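Local coordinates for protein methyltransferase (Pyrococcus horikoshii, PDB 1IXK) that probably methylates cytidine at carbon 5 in RNA, likely tRNA, using S-adenosyl-L-methionine as methyl donor, at residues M125-G130 against D194-G199; G131-L136 against I146-V151; G223-L228 against Y244-L249. All coordinates share one frame; numbering follows the deposited sequence.

Contact 1 (M125-G130 against D194-G199); sequences MAAAPG and DAPCTG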
HETATM    1  N   MSE A 125      -3.103   6.717  -8.360  1.00 14.63           N
HETATM    2  CA  MSE A 125      -3.103   5.941  -9.592  1.00 17.21           C
HETATM    3  C   MSE A 125      -3.594   4.508  -9.427  1.00 17.23           C
HETATM    4  O   MSE A 125      -3.398   3.676 -10.311  1.00 18.71           O
HETATM    5  CB  MSE A 125      -1.700   5.948 -10.211  1.00 15.87           C
HETATM    6  CG  MSE A 125      -1.315   7.285 -10.857  1.00 17.42           C
HETATM    7 SE   MSE A 125       0.331   7.213 -11.585  1.00  8.00          SE
HETATM    8  CE  MSE A 125      -0.035   6.303 -13.140  1.00 19.38           C
ATOM      9  N   ALA A 126      -4.246   4.228  -8.305  1.00 17.33           N
ATOM     10  CA  ALA A 126      -4.759   2.887  -8.034  1.00 20.95           C
ATOM     11  C   ALA A 126      -5.763   2.434  -9.084  1.00 21.40           C
ATOM     12  O   ALA A 126      -6.459   3.251  -9.690  1.00 19.07           O
ATOM     13  CB  ALA A 126      -5.410   2.844  -6.656  1.00 20.16           C
ATOM     14  N   ALA A 127      -5.831   1.124  -9.298  1.00 21.55           N
ATOM     15  CA  ALA A 127      -6.777   0.561 -10.252  1.00 22.75           C
ATOM     16  C   ALA A 127      -8.156   0.590  -9.600  1.00 23.17           C
ATOM     17  O   ALA A 127      -9.175   0.765 -10.269  1.00 23.32           O
ATOM     18  CB  ALA A 127      -6.390  -0.871 -10.594  1.00 23.83           C
ATOM     19  N   ALA A 128      -8.175   0.418  -8.283  1.00 23.87           N
ATOM     20  CA  ALA A 128      -9.419   0.430  -7.523  1.00 24.65           C
ATOM     21  C   ALA A 128      -9.316   1.435  -6.379  1.00 25.28           C
ATOM     22  O   ALA A 128      -9.132   1.059  -5.223  1.00 25.12           O
ATOM     23  CB  ALA A 128      -9.707  -0.960  -6.980  1.00 26.03           C
ATOM     24  N   PRO A 129      -9.426   2.735  -6.694  1.00 25.29           N
ATOM     25  CA  PRO A 129      -9.345   3.796  -5.684  1.00 25.99           C
ATOM     26  C   PRO A 129     -10.387   3.569  -4.597  1.00 26.59           C
ATOM     27  O   PRO A 129     -11.483   3.080  -4.875  1.00 26.10           O
ATOM     28  CB  PRO A 129      -9.640   5.066  -6.482  1.00 27.69           C
ATOM     29  CG  PRO A 129      -9.232   4.707  -7.876  1.00 29.77           C
ATOM     30  CD  PRO A 129      -9.708   3.295  -8.027  1.00 26.59           C
ATOM     31  N   GLY A 130     -10.048   3.925  -3.361  1.00 26.63           N
ATOM     32  CA  GLY A 130     -10.993   3.745  -2.272  1.00 25.61           C
ATOM     33  C   GLY A 130     -10.468   4.164  -0.910  1.00 23.00           C
ATOM     34  O   GLY A 130     -10.438   5.348  -0.581  1.00 24.39           O
ATOM     35  N   ASP A 194      -0.142   2.880  -5.771  1.00 19.44           N
ATOM     36  CA  ASP A 194      -0.375   1.716  -4.935  1.00 25.02           C
ATOM     37  C   ASP A 194      -1.021   0.595  -5.733  1.00 27.73           C
ATOM     38  O   ASP A 194      -2.092   0.772  -6.311  1.00 27.29           O
ATOM     39  CB  ASP A 194      -1.278   2.097  -3.758  1.00 26.67           C
ATOM     40  CG  ASP A 194      -2.509   2.891  -4.193  1.00 29.88           C
ATOM     41  OD1 ASP A 194      -3.606   2.629  -3.655  1.00 32.42           O
ATOM     42  OD2 ASP A 194      -2.384   3.786  -5.062  1.00 27.32           O
ATOM     43  N   ALA A 195      -0.373  -0.564  -5.759  1.00 30.90           N
ATOM     44  CA  ALA A 195      -0.909  -1.705  -6.489  1.00 33.65           C
ATOM     45  C   ALA A 195      -1.879  -2.475  -5.601  1.00 36.93           C
ATOM     46  O   ALA A 195      -1.762  -2.449  -4.376  1.00 37.33           O
ATOM     47  CB  ALA A 195       0.225  -2.617  -6.937  1.00 33.79           C
ATOM     48  N   PRO A 196      -2.859  -3.164  -6.208  1.00 39.12           N
ATOM     49  CA  PRO A 196      -3.838  -3.936  -5.439  1.00 40.38           C
ATOM     50  C   PRO A 196      -3.131  -4.913  -4.504  1.00 41.50           C
ATOM     51  O   PRO A 196      -2.167  -5.571  -4.899  1.00 41.72           O
ATOM     52  CB  PRO A 196      -4.634  -4.657  -6.523  1.00 40.50           C
ATOM     53  CG  PRO A 196      -4.589  -3.688  -7.666  1.00 40.84           C
ATOM     54  CD  PRO A 196      -3.143  -3.253  -7.652  1.00 40.00           C
ATOM     55  N   CYS A 197      -3.604  -5.006  -3.266  1.00 41.71           N
ATOM     56  CA  CYS A 197      -2.988  -5.915  -2.315  1.00 41.90           C
ATOM     57  C   CYS A 197      -3.457  -7.338  -2.582  1.00 43.38           C
ATOM     58  O   CYS A 197      -4.258  -7.891  -1.829  1.00 44.15           O
ATOM     59  CB  CYS A 197      -3.329  -5.517  -0.878  1.00 41.05           C
ATOM     60  SG  CYS A 197      -2.134  -6.201   0.314  1.00 39.60           S
ATOM     61  N   THR A 198      -2.955  -7.920  -3.666  1.00 43.75           N
ATOM     62  CA  THR A 198      -3.311  -9.281  -4.047  1.00 43.57           C
ATOM     63  C   THR A 198      -2.095 -10.012  -4.613  1.00 42.93           C
ATOM     64  O   THR A 198      -2.214 -11.121  -5.132  1.00 42.75           O
ATOM     65  CB  THR A 198      -4.422  -9.287  -5.113  1.00 44.49           C
ATOM     66  OG1 THR A 198      -3.950  -8.633  -6.297  1.00 44.69           O
ATOM     67  CG2 THR A 198      -5.658  -8.565  -4.597  1.00 44.00           C
ATOM     68  N   GLY A 199      -0.927  -9.383  -4.505  1.00 41.36           N
ATOM     69  CA  GLY A 199       0.291  -9.990  -5.010  1.00 39.04           C
ATOM     70  C   GLY A 199       0.787 -11.143  -4.158  1.00 37.18           C
ATOM     71  O   GLY A 199       0.074 -11.627  -3.279  1.00 36.71           O
TER
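Asp194 rests its carboxylate against the Ala126 methyl, OD1 and OD2 each 3.5 Å from Ala126 CB, which sits off the carboxylate plane. OD1 also makes a long, weak ion pair with Lys132 NZ, while OD2 has the like charge of Asp124 OD1 close by. The first torsion of Asp194 (chi1 48°) sets CG between its own N and carbonyl carbon, and that turn carries the acid across to the other loop. No hydrogen bond crosses here; Ala126 N is taken by Asp124 OD1. Both loops leave the C-terminal ends of adjacent parallel strands, 121-124 and 188-194, the place where class I methyltransferases bind their cofactor; 126-130 and Asp194 are predicted to contact S-adenosyl-L-methionine. Replacing Asp194 with an alanine would probably leave Lys132 without this partner and open a gap beside the Ala126 methyl. Farther out, Ala127 CB meets the Pro196 ring at CG, 4.4 Å away, a loose touch between two exposed residues. Past the proline the chain folds into an inverse gamma turn centred on Cys197, closed by Thr198 N to Pro196 O at 2.8 Å, and Cys197 SG is held in a disulfide with Cys247.

Contact 2 (G131-L136 against I146-V151); sequences GKTSYL and IYAFDV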
ATOM      1  N   GLY A 131     -10.059   3.178  -0.118  1.00 20.23           N
ATOM      2  CA  GLY A 131      -9.551   3.443   1.213  1.00 20.14           C
ATOM      3  C   GLY A 131      -8.360   4.378   1.277  1.00 18.30           C
ATOM      4  O   GLY A 131      -8.334   5.287   2.101  1.00 18.56           O
ATOM      5  N   LYS A 132      -7.365   4.163   0.423  1.00 17.20           N
ATOM      6  CA  LYS A 132      -6.186   5.024   0.435  1.00 15.42           C
ATOM      7  C   LYS A 132      -6.506   6.423  -0.068  1.00 14.55           C
ATOM      8  O   LYS A 132      -5.910   7.398   0.376  1.00 15.17           O
ATOM      9  CB  LYS A 132      -5.068   4.424  -0.423  1.00 18.46           C
ATOM     10  CG  LYS A 132      -4.505   3.114   0.103  1.00 20.95           C
ATOM     11  CD  LYS A 132      -3.221   2.753  -0.631  1.00 24.15           C
ATOM     12  CE  LYS A 132      -2.776   1.344  -0.300  1.00 25.42           C
ATOM     13  NZ  LYS A 132      -3.822   0.367  -0.692  1.00 26.22           N
ATOM     14  N   THR A 133      -7.447   6.516  -1.002  1.00 13.89           N
ATOM     15  CA  THR A 133      -7.828   7.807  -1.549  1.00 14.44           C
ATOM     16  C   THR A 133      -8.448   8.686  -0.465  1.00 14.27           C
ATOM     17  O   THR A 133      -8.144   9.874  -0.379  1.00 12.18           O
ATOM     18  CB  THR A 133      -8.831   7.648  -2.703  1.00 13.85           C
ATOM     19  OG1 THR A 133      -8.351   6.650  -3.616  1.00 16.16           O
ATOM     20  CG2 THR A 133      -8.990   8.974  -3.446  1.00 14.41           C
ATOM     21  N   SER A 134      -9.312   8.101   0.364  1.00 13.72           N
ATOM     22  CA  SER A 134      -9.946   8.862   1.438  1.00 13.62           C
ATOM     23  C   SER A 134      -8.935   9.203   2.539  1.00 12.91           C
ATOM     24  O   SER A 134      -9.088  10.199   3.250  1.00 12.53           O
ATOM     25  CB  SER A 134     -11.147   8.086   2.013  1.00 14.62           C
ATOM     26  OG  SER A 134     -10.796   6.775   2.414  1.00 13.90           O
ATOM     27  N   TYR A 135      -7.889   8.395   2.673  1.00 11.13           N
ATOM     28  CA  TYR A 135      -6.872   8.688   3.680  1.00 11.78           C
ATOM     29  C   TYR A 135      -6.145   9.951   3.212  1.00 11.67           C
ATOM     30  O   TYR A 135      -5.893  10.866   4.004  1.00 11.16           O
ATOM     31  CB  TYR A 135      -5.886   7.517   3.824  1.00 12.53           C
ATOM     32  CG  TYR A 135      -5.178   7.454   5.171  1.00 12.62           C
ATOM     33  CD1 TYR A 135      -4.628   6.256   5.630  1.00 16.24           C
ATOM     34  CD2 TYR A 135      -5.086   8.580   6.000  1.00 13.25           C
ATOM     35  CE1 TYR A 135      -4.011   6.171   6.881  1.00 16.16           C
ATOM     36  CE2 TYR A 135      -4.466   8.507   7.257  1.00 14.37           C
ATOM     37  CZ  TYR A 135      -3.933   7.295   7.689  1.00 17.57           C
ATOM     38  OH  TYR A 135      -3.331   7.196   8.929  1.00 16.92           O
ATOM     39  N   LEU A 136      -5.819  10.007   1.920  1.00  9.38           N
ATOM     40  CA  LEU A 136      -5.148  11.181   1.362  1.00 10.51           C
ATOM     41  C   LEU A 136      -6.006  12.413   1.628  1.00 12.97           C
ATOM     42  O   LEU A 136      -5.493  13.472   1.996  1.00 11.08           O
ATOM     43  CB  LEU A 136      -4.947  11.040  -0.155  1.00  9.69           C
ATOM     44  CG  LEU A 136      -4.064   9.907  -0.677  1.00 10.99           C
ATOM     45  CD1 LEU A 136      -4.164   9.853  -2.200  1.00  9.14           C
ATOM     46  CD2 LEU A 136      -2.612  10.111  -0.234  1.00  8.00           C
ATOM     47  N   ILE A 146      -7.609  15.769  -5.325  1.00 10.63           N
ATOM     48  CA  ILE A 146      -7.130  14.411  -5.539  1.00 11.19           C
ATOM     49  C   ILE A 146      -7.822  13.834  -6.757  1.00 10.69           C
ATOM     50  O   ILE A 146      -9.045  13.746  -6.789  1.00 11.72           O
ATOM     51  CB  ILE A 146      -7.461  13.477  -4.365  1.00 11.16           C
ATOM     52  CG1 ILE A 146      -6.744  13.942  -3.094  1.00 13.74           C
ATOM     53  CG2 ILE A 146      -7.065  12.044  -4.730  1.00 10.18           C
ATOM     54  CD1 ILE A 146      -7.292  13.299  -1.832  1.00 13.64           C
ATOM     55  N   TYR A 147      -7.040  13.459  -7.763  1.00 11.18           N
ATOM     56  CA  TYR A 147      -7.597  12.846  -8.964  1.00 11.91           C
ATOM     57  C   TYR A 147      -7.438  11.334  -8.822  1.00 12.71           C
ATOM     58  O   TYR A 147      -6.369  10.856  -8.440  1.00 12.35           O
ATOM     59  CB  TYR A 147      -6.846  13.315 -10.219  1.00 15.35           C
ATOM     60  CG  TYR A 147      -7.110  14.752 -10.611  1.00 19.79           C
ATOM     61  CD1 TYR A 147      -6.385  15.800 -10.046  1.00 19.17           C
ATOM     62  CD2 TYR A 147      -8.096  15.063 -11.545  1.00 23.72           C
ATOM     63  CE1 TYR A 147      -6.635  17.126 -10.404  1.00 23.67           C
ATOM     64  CE2 TYR A 147      -8.356  16.384 -11.913  1.00 26.80           C
ATOM     65  CZ  TYR A 147      -7.620  17.410 -11.340  1.00 26.69           C
ATOM     66  OH  TYR A 147      -7.861  18.712 -11.722  1.00 27.66           O
ATOM     67  N   ALA A 148      -8.497  10.585  -9.120  1.00 10.62           N
ATOM     68  CA  ALA A 148      -8.453   9.125  -9.036  1.00 12.50           C
ATOM     69  C   ALA A 148      -9.131   8.547 -10.276  1.00 12.38           C
ATOM     70  O   ALA A 148      -9.997   9.190 -10.872  1.00 10.50           O
ATOM     71  CB  ALA A 148      -9.153   8.640  -7.772  1.00 13.47           C
ATOM     72  N   PHE A 149      -8.729   7.334 -10.652  1.00 14.01           N
ATOM     73  CA  PHE A 149      -9.252   6.670 -11.845  1.00 15.68           C
ATOM     74  C   PHE A 149      -9.705   5.237 -11.576  1.00 15.28           C
ATOM     75  O   PHE A 149      -9.028   4.483 -10.876  1.00 18.22           O
ATOM     76  CB  PHE A 149      -8.171   6.627 -12.938  1.00 16.79           C
ATOM     77  CG  PHE A 149      -7.526   7.957 -13.227  1.00 17.94           C
ATOM     78  CD1 PHE A 149      -6.669   8.550 -12.302  1.00 17.81           C
ATOM     79  CD2 PHE A 149      -7.761   8.606 -14.435  1.00 17.79           C
ATOM     80  CE1 PHE A 149      -6.054   9.770 -12.579  1.00 19.57           C
ATOM     81  CE2 PHE A 149      -7.149   9.829 -14.721  1.00 20.06           C
ATOM     82  CZ  PHE A 149      -6.294  10.412 -13.791  1.00 18.40           C
ATOM     83  N   ASP A 150     -10.848   4.862 -12.142  1.00 15.16           N
ATOM     84  CA  ASP A 150     -11.376   3.507 -12.000  1.00 15.60           C
ATOM     85  C   ASP A 150     -12.090   3.156 -13.303  1.00 16.16           C
ATOM     86  O   ASP A 150     -12.980   3.885 -13.735  1.00 14.48           O
ATOM     87  CB  ASP A 150     -12.372   3.428 -10.842  1.00 19.24           C
ATOM     88  CG  ASP A 150     -12.642   1.991 -10.393  1.00 22.10           C
ATOM     89  OD1 ASP A 150     -12.536   1.063 -11.228  1.00 23.81           O
ATOM     90  OD2 ASP A 150     -12.966   1.793  -9.203  1.00 23.04           O
ATOM     91  N   VAL A 151     -11.699   2.052 -13.934  1.00 17.77           N
ATOM     92  CA  VAL A 151     -12.327   1.634 -15.186  1.00 17.69           C
ATOM     93  C   VAL A 151     -13.677   0.960 -14.942  1.00 20.13           C
ATOM     94  O   VAL A 151     -14.455   0.754 -15.875  1.00 20.96           O
ATOM     95  CB  VAL A 151     -11.422   0.655 -15.967  1.00 19.61           C
ATOM     96  CG1 VAL A 151     -10.084   1.325 -16.285  1.00 18.60           C
ATOM     97  CG2 VAL A 151     -11.204  -0.618 -15.153  1.00 20.11           C
TER
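Thr133 is the first residue of the helix to meet the strand. Its CG2, set anti to the backbone N (chi1 -48° for OG1), lies 3.8 Å from Ile146 CG2, the two side chains crossing at a slant, and the same methyl stands 4.3 Å from Ala148 CB. The hydroxyl is used elsewhere: OG1 bonds Asp124 OD2, so the threonine gives its methyl to strand 145-149 and its hydroxyl to the end of strand 121-124. Next, Ser134 points off the strand and turns OG back to Gly131 O, 2.9 Å away, coming in 38° out of the carbonyl plane on the same face as Tyr135 N; Arg48 adds bonds to both Gly131 O and Ser134 OG. One turn beyond Thr133, Leu136 puts its CB 3.7 Å from Ile146 CD1, and the same CD1 methyl also lies 3.8 Å from Thr133 O. Segments 131-136 and 146-149 have axes 9.8 Å apart and directions 174° apart, nearly antiparallel; they belong to helix 131-139 and strand 145-149, the last two elements of a beta-alpha-beta crossover that starts at strand 121-124. Tyr135 leans on helix 105-114, Ser134 touches helix 153-166, and Val171 of strand 171-174 meets both Thr133 and Ile146.

Contact 3 (G223-L228 against Y244-L249); sequences GLQMRL and YSTCSL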
ATOM      1  N   GLY A 223       5.816  -5.279 -15.741  1.00 23.59           N
ATOM      2  CA  GLY A 223       5.709  -4.421 -16.903  1.00 21.57           C
ATOM      3  C   GLY A 223       4.672  -3.346 -16.669  1.00 21.17           C
ATOM      4  O   GLY A 223       4.903  -2.170 -16.955  1.00 20.59           O
ATOM      5  N   LEU A 224       3.519  -3.745 -16.147  1.00 20.62           N
ATOM      6  CA  LEU A 224       2.458  -2.790 -15.870  1.00 22.01           C
ATOM      7  C   LEU A 224       2.934  -1.782 -14.823  1.00 19.76           C
ATOM      8  O   LEU A 224       2.627  -0.596 -14.914  1.00 17.83           O
ATOM      9  CB  LEU A 224       1.214  -3.514 -15.365  1.00 22.83           C
ATOM     10  CG  LEU A 224       0.012  -2.638 -15.016  1.00 26.65           C
ATOM     11  CD1 LEU A 224      -0.370  -1.765 -16.206  1.00 28.12           C
ATOM     12  CD2 LEU A 224      -1.155  -3.537 -14.607  1.00 29.75           C
ATOM     13  N   GLN A 225       3.682  -2.262 -13.833  1.00 20.08           N
ATOM     14  CA  GLN A 225       4.204  -1.390 -12.780  1.00 21.03           C
ATOM     15  C   GLN A 225       5.160  -0.361 -13.377  1.00 19.08           C
ATOM     16  O   GLN A 225       5.115   0.822 -13.036  1.00 17.61           O
ATOM     17  CB  GLN A 225       4.942  -2.212 -11.721  1.00 23.72           C
ATOM     18  CG  GLN A 225       4.038  -3.020 -10.804  1.00 29.96           C
ATOM     19  CD  GLN A 225       3.068  -2.150 -10.034  1.00 32.49           C
ATOM     20  OE1 GLN A 225       2.102  -1.632 -10.592  1.00 36.65           O
ATOM     21  NE2 GLN A 225       3.326  -1.979  -8.743  1.00 35.80           N
HETATM   22  N   MSE A 226       6.037  -0.826 -14.260  1.00 16.29           N
HETATM   23  CA  MSE A 226       6.993   0.051 -14.921  1.00 14.55           C
HETATM   24  C   MSE A 226       6.235   1.112 -15.721  1.00 13.64           C
HETATM   25  O   MSE A 226       6.559   2.296 -15.660  1.00 13.08           O
HETATM   26  CB  MSE A 226       7.909  -0.766 -15.851  1.00 15.31           C
HETATM   27  CG  MSE A 226       8.936  -1.659 -15.128  1.00 13.34           C
HETATM   28 SE   MSE A 226       9.857  -2.763 -16.238  1.00  8.00          SE
HETATM   29  CE  MSE A 226      10.839  -1.615 -17.169  1.00 11.44           C
ATOM     30  N   ARG A 227       5.221   0.689 -16.470  1.00 14.28           N
ATOM     31  CA  ARG A 227       4.435   1.624 -17.276  1.00 15.46           C
ATOM     32  C   ARG A 227       3.769   2.673 -16.403  1.00 12.65           C
ATOM     33  O   ARG A 227       3.792   3.861 -16.720  1.00 12.12           O
ATOM     34  CB  ARG A 227       3.343   0.893 -18.064  1.00 18.39           C
ATOM     35  CG  ARG A 227       3.823   0.048 -19.216  1.00 25.67           C
ATOM     36  CD  ARG A 227       2.645  -0.684 -19.860  1.00 29.49           C
ATOM     37  NE  ARG A 227       3.078  -1.574 -20.933  1.00 35.43           N
ATOM     38  CZ  ARG A 227       3.518  -1.161 -22.118  1.00 37.38           C
ATOM     39  NH1 ARG A 227       3.582   0.136 -22.392  1.00 37.13           N
ATOM     40  NH2 ARG A 227       3.907  -2.048 -23.025  1.00 39.11           N
ATOM     41  N   LEU A 228       3.161   2.222 -15.309  1.00 12.03           N
ATOM     42  CA  LEU A 228       2.480   3.126 -14.392  1.00 13.19           C
ATOM     43  C   LEU A 228       3.453   4.106 -13.742  1.00 12.08           C
ATOM     44  O   LEU A 228       3.178   5.300 -13.657  1.00 11.14           O
ATOM     45  CB  LEU A 228       1.748   2.322 -13.309  1.00 18.01           C
ATOM     46  CG  LEU A 228       0.534   1.529 -13.805  1.00 18.51           C
ATOM     47  CD1 LEU A 228       0.093   0.517 -12.761  1.00 21.12           C
ATOM     48  CD2 LEU A 228      -0.585   2.495 -14.144  1.00 19.97           C
ATOM     49  N   TYR A 244       5.533   4.604  -4.202  1.00  8.00           N
ATOM     50  CA  TYR A 244       5.301   3.361  -4.913  1.00  9.72           C
ATOM     51  C   TYR A 244       5.168   2.227  -3.915  1.00 10.82           C
ATOM     52  O   TYR A 244       6.018   2.061  -3.044  1.00 10.66           O
ATOM     53  CB  TYR A 244       6.491   3.107  -5.843  1.00  9.79           C
ATOM     54  CG  TYR A 244       6.469   1.795  -6.596  1.00  9.82           C
ATOM     55  CD1 TYR A 244       6.887   0.608  -5.995  1.00  8.69           C
ATOM     56  CD2 TYR A 244       6.065   1.754  -7.926  1.00 12.28           C
ATOM     57  CE1 TYR A 244       6.912  -0.593  -6.709  1.00 10.21           C
ATOM     58  CE2 TYR A 244       6.078   0.562  -8.649  1.00 14.03           C
ATOM     59  CZ  TYR A 244       6.505  -0.602  -8.039  1.00 13.92           C
ATOM     60  OH  TYR A 244       6.545  -1.764  -8.775  1.00 15.87           O
ATOM     61  N   SER A 245       4.102   1.443  -4.032  1.00 10.12           N
ATOM     62  CA  SER A 245       3.918   0.336  -3.110  1.00 10.04           C
ATOM     63  C   SER A 245       3.228  -0.844  -3.770  1.00 11.55           C
ATOM     64  O   SER A 245       2.474  -0.677  -4.734  1.00 11.23           O
ATOM     65  CB  SER A 245       3.102   0.785  -1.889  1.00 10.38           C
ATOM     66  OG  SER A 245       1.782   1.165  -2.247  1.00 12.13           O
ATOM     67  N   THR A 246       3.500  -2.036  -3.250  1.00 11.95           N
ATOM     68  CA  THR A 246       2.883  -3.258  -3.756  1.00 13.33           C
ATOM     69  C   THR A 246       2.690  -4.209  -2.580  1.00 15.74           C
ATOM     70  O   THR A 246       3.225  -3.986  -1.494  1.00 15.62           O
ATOM     71  CB  THR A 246       3.781  -4.022  -4.746  1.00 12.82           C
ATOM     72  OG1 THR A 246       4.759  -4.759  -4.002  1.00 13.99           O
ATOM     73  CG2 THR A 246       4.481  -3.074  -5.714  1.00 12.86           C
ATOM     74  N   CYS A 247       1.933  -5.276  -2.815  1.00 15.38           N
ATOM     75  CA  CYS A 247       1.715  -6.299  -1.804  1.00 19.74           C
ATOM     76  C   CYS A 247       2.318  -7.584  -2.341  1.00 18.88           C
ATOM     77  O   CYS A 247       1.737  -8.660  -2.232  1.00 18.81           O
ATOM     78  CB  CYS A 247       0.228  -6.484  -1.530  1.00 23.05           C
ATOM     79  SG  CYS A 247      -0.403  -5.318  -0.284  1.00 32.30           S
ATOM     80  N   SER A 248       3.503  -7.448  -2.924  1.00 18.02           N
ATOM     81  CA  SER A 248       4.215  -8.578  -3.502  1.00 17.15           C
ATOM     82  C   SER A 248       5.567  -8.766  -2.829  1.00 17.04           C
ATOM     83  O   SER A 248       6.179  -7.804  -2.370  1.00 16.75           O
ATOM     84  CB  SER A 248       4.423  -8.343  -5.001  1.00 18.92           C
ATOM     85  OG  SER A 248       5.287  -9.315  -5.569  1.00 19.09           O
ATOM     86  N   LEU A 249       6.027 -10.011  -2.775  1.00 14.97           N
ATOM     87  CA  LEU A 249       7.325 -10.322  -2.188  1.00 16.47           C
ATOM     88  C   LEU A 249       8.394 -10.388  -3.278  1.00 15.71           C
ATOM     89  O   LEU A 249       9.592 -10.385  -2.982  1.00 16.03           O
ATOM     90  CB  LEU A 249       7.280 -11.678  -1.482  1.00 16.17           C
ATOM     91  CG  LEU A 249       6.399 -11.807  -0.245  1.00 19.16           C
ATOM     92  CD1 LEU A 249       6.325 -13.274   0.168  1.00 20.23           C
ATOM     93  CD2 LEU A 249       6.970 -10.944   0.868  1.00 19.36           C
TER
HETATM   94  O   HOH W   1       2.380   0.042  -7.412  1.00 37.18           O
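Hydrogen bonding between Gln225 and Tyr244 is weak: Gln225 NE2 is 3.2 Å from Tyr244 OH, with a bent N-H...O angle of 125°. The stronger link runs through a water. Gln225 NE2 donates to it at 2.6 Å, and the water in turn donates to Ser245 O at 2.8 Å, so one amide nitrogen on the helix is joined both to a side chain and to the backbone of the strand. The Tyr244 hydroxyl has its main partner elsewhere, the carbonyl of Glu253.

Van der Waals contact fills in around these bonds. Gln225 CB lies 3.4 Å from Tyr244 OH, and the bend at the glutamine's second torsion (chi2 -60°) turns the amide back so that NE2 also comes to the hydroxyl. The amide approaches the ring obliquely, the two planes 43° apart, and the water lies over one ring face, displaced toward the rim. Gln225 NE2 also lies 3.4 Å from Thr246 CG2.

Within the strand's own end, Thr246 OG1 accepts from Ser248 N at 3.2 Å in an ST turn, and it also bonds Asn254. That turn spans Cys247, the predicted nucleophile.

Helix 215-235 thus meets strand 240-246 through a buried amide that is met by polar groups rather than by hydrophobic side chains alone. With the direct bond so bent, the water bridge probably does more than the phenol to fix the rotation of the Gln225 amide.

All three contacts are built on or at the ends of the same Rossmann-like sheet. Contacts 2 and 3 are fully buried helix-on-strand pairings, with centres about 17 Å apart, but their chemistry differs: 131-136 against 146-151 has no hydrogen bond across it and meets mainly through methyl groups, whereas 223-228 against 244-249 relies on an amide, a phenol and a water. Contact 1 joins two loops at the C-terminal strand ends; it is buried at Asp194 and exposed at Ala127 and Pro196. It touches both others: Pro129 packs on Phe149 O of contact 2, while a disulfide and the pairing of Ala195 with Ser245 tie it to contact 3. The predicted cofactor residues are divided between contacts 1 and 2, the predicted nucleophile lying in contact 3.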